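Local coordinates for predicted component of a thermophile-specific DNA repair system, contains a RAMP domain (PDB 4N0L), which binds RNA as the RAMP-family protein Csm3 of type III-A CRISPR systems, in which it is thought to contact the CRISPR RNA during antiviral defence, at residues 301-304 with 305-308; 177-181 with 182-186; 291-295 with 296-300. One frame throughout, in Å; residues are numbered along the deposited sequence.

Contact 1 (301-304 with 305-308); sequences AADE and VTYL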
# COMPACT_ATOMS: atom_id res chain seq x y z
N ALA A 301 14.34 -5.93 -19.67
CA ALA A 301 13.57 -6.55 -18.58
C ALA A 301 13.23 -8.01 -18.84
O ALA A 301 14.02 -8.89 -18.48
CB ALA A 301 12.30 -5.77 -18.33
N ALA A 302 12.05 -8.26 -19.40
CA ALA A 302 11.58 -9.62 -19.70
C ALA A 302 12.73 -10.42 -20.29
O ALA A 302 13.28 -10.03 -21.32
CB ALA A 302 10.40 -9.58 -20.65
N ASP A 303 13.09 -11.54 -19.67
CA ASP A 303 12.22 -12.38 -18.84
C ASP A 303 12.03 -11.98 -17.36
O ASP A 303 11.33 -12.68 -16.63
CB ASP A 303 12.74 -13.82 -18.89
CG ASP A 303 11.63 -14.85 -18.77
OD1 ASP A 303 10.53 -14.61 -19.30
OD2 ASP A 303 11.87 -15.90 -18.14
N GLU A 304 12.64 -10.89 -16.92
CA GLU A 304 12.62 -10.55 -15.49
C GLU A 304 11.37 -9.77 -15.10
O GLU A 304 10.82 -9.99 -14.02
CB GLU A 304 13.88 -9.77 -15.11
CG GLU A 304 15.20 -10.50 -15.33
CD GLU A 304 15.38 -11.73 -14.44
OE1 GLU A 304 14.54 -11.96 -13.54
OE2 GLU A 304 16.36 -12.47 -14.65
N VAL A 305 10.92 -8.85 -15.95
CA VAL A 305 9.69 -8.11 -15.67
C VAL A 305 8.80 -8.20 -16.91
O VAL A 305 8.82 -7.32 -17.77
CB VAL A 305 9.96 -6.64 -15.32
CG1 VAL A 305 8.66 -5.94 -14.92
CG2 VAL A 305 10.98 -6.53 -14.19
N THR A 306 7.99 -9.25 -16.97
CA THR A 306 7.24 -9.60 -18.17
C THR A 306 6.12 -8.62 -18.50
O THR A 306 5.68 -8.52 -19.65
CB THR A 306 6.64 -11.01 -18.06
OG1 THR A 306 5.55 -11.01 -17.14
CG2 THR A 306 7.69 -11.99 -17.59
N TYR A 307 5.65 -7.89 -17.49
CA TYR A 307 4.54 -6.96 -17.65
C TYR A 307 4.87 -5.84 -18.63
O TYR A 307 3.98 -5.32 -19.31
CB TYR A 307 4.15 -6.36 -16.30
CG TYR A 307 2.94 -5.44 -16.33
CD1 TYR A 307 1.75 -5.85 -16.94
CD2 TYR A 307 2.97 -4.19 -15.75
CE1 TYR A 307 0.64 -5.02 -16.96
CE2 TYR A 307 1.87 -3.35 -15.76
CZ TYR A 307 0.70 -3.78 -16.37
OH TYR A 307 -0.39 -2.94 -16.39
N LEU A 308 6.15 -5.49 -18.70
CA LEU A 308 6.58 -4.36 -19.52
C LEU A 308 6.30 -4.58 -21.01
O LEU A 308 6.05 -3.63 -21.74
CB LEU A 308 8.07 -4.08 -19.30
CG LEU A 308 8.46 -3.67 -17.88
CD1 LEU A 308 9.91 -3.20 -17.82
CD2 LEU A 308 7.52 -2.60 -17.32
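Ala301, the first residue to leave helical geometry after helix 295-300, turns its methyl group toward Val305 and Leu308. Its CB lies 3.9 Å from CB of Val305 and 3.5 Å from CD1 of Leu308, so a single methyl touches two larger side chains three residues apart. Val305 has the most surface buried by the contact. With CG1 anti to the backbone N (chi1 -175°), its other methyl, CG2, folds back over the carbonyl of Glu304, while Tyr330 and Glu13 pack against the side chain from beyond. Thr306 turns its two branches to different tasks: methyl CG2 reaches 3.8 Å from the Asp303 carbonyl O, whereas OG1 hydrogen-bonds to Glu13 and to Thr180. The methyl of Ala302, a poorly ordered residue, makes a lighter contact, CB lying 4.0 Å from CA of Thr306. The carboxylate of Glu304 leads away to a salt bridge with Arg271. The chain reverses through a cis peptide between Ala302 and Asp303, and a 2.9 Å hydrogen bond from Glu304 N to Ala301 O closes the turn. With phi/psi of -84°/2° at Asp303, this matches, as modelled, a type VIa beta turn without the usual proline.

Contact 2 (177-181 with 182-186); sequences AHPTT and YTVND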
# COMPACT_ATOMS: atom_id res chain seq x y z
N ALA A 177 -4.36 -6.13 -10.46
CA ALA A 177 -3.24 -6.88 -10.99
C ALA A 177 -3.72 -8.10 -11.76
O ALA A 177 -4.15 -9.10 -11.17
CB ALA A 177 -2.29 -7.29 -9.87
N HIS A 178 -3.64 -8.02 -13.08
CA HIS A 178 -4.07 -9.11 -13.95
C HIS A 178 -2.85 -9.88 -14.46
O HIS A 178 -1.76 -9.33 -14.51
CB HIS A 178 -4.89 -8.57 -15.12
CG HIS A 178 -6.22 -8.01 -14.72
ND1 HIS A 178 -7.36 -8.78 -14.66
CD2 HIS A 178 -6.60 -6.76 -14.36
CE1 HIS A 178 -8.38 -8.03 -14.28
NE2 HIS A 178 -7.94 -6.80 -14.09
N PRO A 179 -3.04 -11.16 -14.83
CA PRO A 179 -1.90 -11.92 -15.32
C PRO A 179 -1.32 -11.33 -16.61
O PRO A 179 -2.08 -10.87 -17.46
CB PRO A 179 -2.49 -13.32 -15.57
CG PRO A 179 -3.95 -13.11 -15.71
CD PRO A 179 -4.29 -11.95 -14.82
N THR A 180 0.00 -11.32 -16.72
CA THR A 180 0.67 -10.80 -17.91
C THR A 180 0.48 -11.77 -19.07
O THR A 180 0.12 -12.93 -18.87
CB THR A 180 2.17 -10.57 -17.67
OG1 THR A 180 2.83 -11.83 -17.48
CG2 THR A 180 2.39 -9.70 -16.44
N THR A 181 0.71 -11.29 -20.29
CA THR A 181 0.61 -12.12 -21.48
C THR A 181 1.51 -13.35 -21.37
O THR A 181 1.11 -14.46 -21.73
CB THR A 181 0.98 -11.33 -22.75
OG1 THR A 181 0.01 -10.30 -22.97
CG2 THR A 181 1.02 -12.24 -23.97
N TYR A 182 2.72 -13.15 -20.85
CA TYR A 182 3.64 -14.25 -20.59
C TYR A 182 3.02 -15.28 -19.65
O TYR A 182 3.17 -16.49 -19.84
CB TYR A 182 4.95 -13.73 -20.00
CG TYR A 182 5.80 -14.80 -19.33
CD1 TYR A 182 6.59 -15.65 -20.09
CD2 TYR A 182 5.81 -14.94 -17.95
CE1 TYR A 182 7.37 -16.62 -19.49
CE2 TYR A 182 6.59 -15.91 -17.34
CZ TYR A 182 7.37 -16.75 -18.12
OH TYR A 182 8.14 -17.72 -17.52
N THR A 183 2.32 -14.80 -18.63
CA THR A 183 1.71 -15.69 -17.64
C THR A 183 0.59 -16.52 -18.28
O THR A 183 0.43 -17.70 -17.97
CB THR A 183 1.16 -14.88 -16.44
OG1 THR A 183 2.26 -14.30 -15.73
CG2 THR A 183 0.37 -15.76 -15.49
N VAL A 184 -0.17 -15.91 -19.19
CA VAL A 184 -1.26 -16.60 -19.87
C VAL A 184 -0.75 -17.55 -20.95
O VAL A 184 -1.18 -18.70 -21.04
CB VAL A 184 -2.25 -15.60 -20.50
CG1 VAL A 184 -3.31 -16.33 -21.30
CG2 VAL A 184 -2.88 -14.73 -19.43
N ASN A 185 0.17 -17.06 -21.79
CA ASN A 185 0.67 -17.82 -22.92
C ASN A 185 1.70 -18.89 -22.55
O ASN A 185 1.86 -19.88 -23.27
CB ASN A 185 1.28 -16.87 -23.96
CG ASN A 185 0.24 -16.04 -24.68
OD1 ASN A 185 -0.95 -16.11 -24.37
ND2 ASN A 185 0.68 -15.26 -25.66
N ASP A 186 2.40 -18.70 -21.44
CA ASP A 186 3.49 -19.60 -21.07
C ASP A 186 3.22 -20.34 -19.77
O ASP A 186 3.10 -21.56 -19.76
CB ASP A 186 4.80 -18.81 -20.98
CG ASP A 186 6.00 -19.71 -20.70
OD1 ASP A 186 7.02 -19.56 -21.41
OD2 ASP A 186 5.93 -20.55 -19.78
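Thr180 OG1 sits at the edge of the Tyr182 ring, near its plane and 3.8 Å from CB of Tyr182. The Tyr182 side chain also touches Thr306, Asp303, Arg223 and Val187. The amide of Asn185, the other flat group, runs alongside the Thr181 side chain, pointing the same way, with ND2 3.5 Å from CG2 of Thr181. That methyl is anti to the backbone N, on the Asn185 side, while OG1 of Thr181 lies beside the backbone N (chi1 -66°). Thr180 occupies the N-cap of helix 181-191, which follows strand 172-174 of the RAMP domain. Its carbonyl starts the helical bonding: Val184 N donates to Thr180 O at 3.0 Å, and Thr183 N adds a weak bond to the same oxygen. One residue on, Asn185 N reaches Thr181 O at 2.8 Å with a nearly straight N-H...O angle of 167°. The side chains of Thr180 and Thr183 cross at about a right angle, their OG1 atoms 3.1 Å apart; the Thr180 proton is not settled between acceptors, Thr306 being a further partner, and Thr183 OG1 is bonded to Arg223 N. Pro179 packs its CB against CG2 of Thr183 at 3.8 Å, and Val184 CG2 lies beside the same proline ring.

Contact 3 (291-295 with 296-300); sequences GFPEE and EDKDE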
# COMPACT_ATOMS: atom_id res chain seq x y z
N GLY A 291 9.64 8.51 -21.62
CA GLY A 291 8.67 7.45 -21.79
C GLY A 291 9.04 6.17 -21.07
O GLY A 291 10.22 5.87 -20.87
N PHE A 292 8.02 5.42 -20.66
CA PHE A 292 8.21 4.13 -20.03
C PHE A 292 6.93 3.30 -20.09
O PHE A 292 5.84 3.82 -19.83
CB PHE A 292 8.65 4.29 -18.57
CG PHE A 292 9.04 3.00 -17.90
CD1 PHE A 292 10.32 2.49 -18.05
CD2 PHE A 292 8.13 2.30 -17.14
CE1 PHE A 292 10.68 1.30 -17.45
CE2 PHE A 292 8.48 1.11 -16.53
CZ PHE A 292 9.76 0.60 -16.69
N PRO A 293 7.05 2.01 -20.43
CA PRO A 293 8.32 1.40 -20.84
C PRO A 293 8.58 1.56 -22.34
O PRO A 293 7.68 1.36 -23.15
CB PRO A 293 8.12 -0.07 -20.48
CG PRO A 293 6.66 -0.29 -20.68
CD PRO A 293 5.99 1.00 -20.27
N GLU A 294 9.80 1.95 -22.69
CA GLU A 294 10.20 2.01 -24.09
C GLU A 294 10.72 0.64 -24.53
O GLU A 294 10.86 -0.27 -23.71
CB GLU A 294 11.25 3.10 -24.30
CG GLU A 294 10.67 4.50 -24.24
CD GLU A 294 11.73 5.58 -24.10
OE1 GLU A 294 12.91 5.23 -23.90
OE2 GLU A 294 11.38 6.77 -24.19
N GLU A 295 10.98 0.50 -25.83
CA GLU A 295 11.47 -0.77 -26.38
C GLU A 295 12.72 -1.24 -25.66
O GLU A 295 12.88 -2.43 -25.39
CB GLU A 295 11.73 -0.65 -27.88
CG GLU A 295 11.96 -1.99 -28.56
CD GLU A 295 12.24 -1.86 -30.05
OE1 GLU A 295 12.59 -0.75 -30.50
OE2 GLU A 295 12.09 -2.87 -30.77
N GLU A 296 13.62 -0.30 -25.38
CA GLU A 296 14.85 -0.60 -24.65
C GLU A 296 14.55 -1.23 -23.29
O GLU A 296 15.21 -2.18 -22.88
CB GLU A 296 15.69 0.66 -24.48
CG GLU A 296 16.99 0.43 -23.73
CD GLU A 296 17.89 1.65 -23.73
OE1 GLU A 296 18.86 1.67 -22.93
OE2 GLU A 296 17.65 2.58 -24.53
N ASP A 297 13.56 -0.68 -22.58
CA ASP A 297 13.16 -1.19 -21.27
C ASP A 297 12.67 -2.64 -21.35
O ASP A 297 12.92 -3.44 -20.45
CB ASP A 297 12.06 -0.33 -20.64
CG ASP A 297 12.51 1.10 -20.40
OD1 ASP A 297 13.45 1.31 -19.61
OD2 ASP A 297 11.89 2.02 -20.98
N LYS A 298 11.96 -2.95 -22.43
CA LYS A 298 11.40 -4.28 -22.64
C LYS A 298 12.50 -5.32 -22.90
O LYS A 298 12.46 -6.42 -22.35
CB LYS A 298 10.40 -4.27 -23.79
CG LYS A 298 9.23 -3.33 -23.55
CD LYS A 298 8.28 -3.29 -24.74
CE LYS A 298 7.25 -2.19 -24.56
NZ LYS A 298 6.24 -2.17 -25.66
N ASP A 299 13.46 -4.96 -23.74
CA ASP A 299 14.61 -5.83 -24.01
C ASP A 299 15.43 -6.05 -22.74
O ASP A 299 15.90 -7.15 -22.48
CB ASP A 299 15.49 -5.24 -25.11
CG ASP A 299 14.81 -5.23 -26.47
OD1 ASP A 299 13.78 -5.92 -26.63
OD2 ASP A 299 15.31 -4.54 -27.38
N GLU A 300 15.62 -4.98 -21.97
CA GLU A 300 16.36 -5.05 -20.71
C GLU A 300 15.67 -5.89 -19.64
O GLU A 300 16.33 -6.50 -18.81
CB GLU A 300 16.61 -3.63 -20.17
CG GLU A 300 17.59 -2.80 -20.98
CD GLU A 300 19.02 -3.29 -20.86
OE1 GLU A 300 19.31 -4.10 -19.96
OE2 GLU A 300 19.86 -2.86 -21.68
O HOH W 1 15.72 4.09 -24.99
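Asp297 makes the one side-chain hydrogen bond across the contact, reaching back to the N-cap residue of its own helix. Its OD2 accepts the backbone N-H of Glu294 at 2.7 Å, using the lone pair that points away from OD1, at an N-H...O angle of 155°. A chi1 of -62° sets CG of Asp297 beside its own backbone N, which turns OD2 back to that amide. Glu294 is the N-cap of helix 295-300 and Asp297 lies three residues on, so this is one half of a capping box; the reciprocal bond is absent, since the Glu294 carboxylate extends away from Asp297 N. Regular helical bonds follow from Lys298 N to Glu294 O, at 3.2 Å, and from Asp299 N to Glu295 O. Lys298 NZ hydrogen-bonds to Leu311 O.

Van der Waals contacts form the second group. Phe292 CD1 approaches Asp297 OD2 at 3.4 Å, the ring and carboxylate planes being inclined by 62°. Pro293, joined to Phe292 by a cis peptide, lays its CB 3.9 Å above the centre of the Phe292 ring. The extended Lys298 chain passes along the Glu294 and Pro293 carbonyls, CG lying 3.5 Å from Glu294 O.

Charge is the remaining element. Glu294 OE1 is 4.5 Å from Asp297 OD2, and a water donates to both Glu294 OE1 and Glu296 OE2. Asp297 OD1 forms salt bridges with Arg321 and Arg323, which should offset the gathering of negative charge. With one oxygen on the N-cap amide and the other on two arginines, the buried carboxylate is held at both ends and probably stays ionised.

In the fold
From the N terminus, contact 2 comes first, where the loop after strand 172-174 enters helix 181-191. Contact 3 follows much later, turning strand 290-292 into helix 295-300, and contact 1 begins at the very next residue, in the loop leading to strand 314-316. The three are in series, neither nested nor crossed, yet they gather on one side of the chain. Contact 1 stands between the others: Thr306 and Asp303 meet Thr180 and Tyr182 of contact 2, while Leu308 packs against Lys298, Pro293 and Phe292 of contact 3. Contacts 2 and 3 do not touch, their nearest atoms being about 11 Å apart. Together they join two helices through a loop that packs on strand 7-16, away from the zinc site.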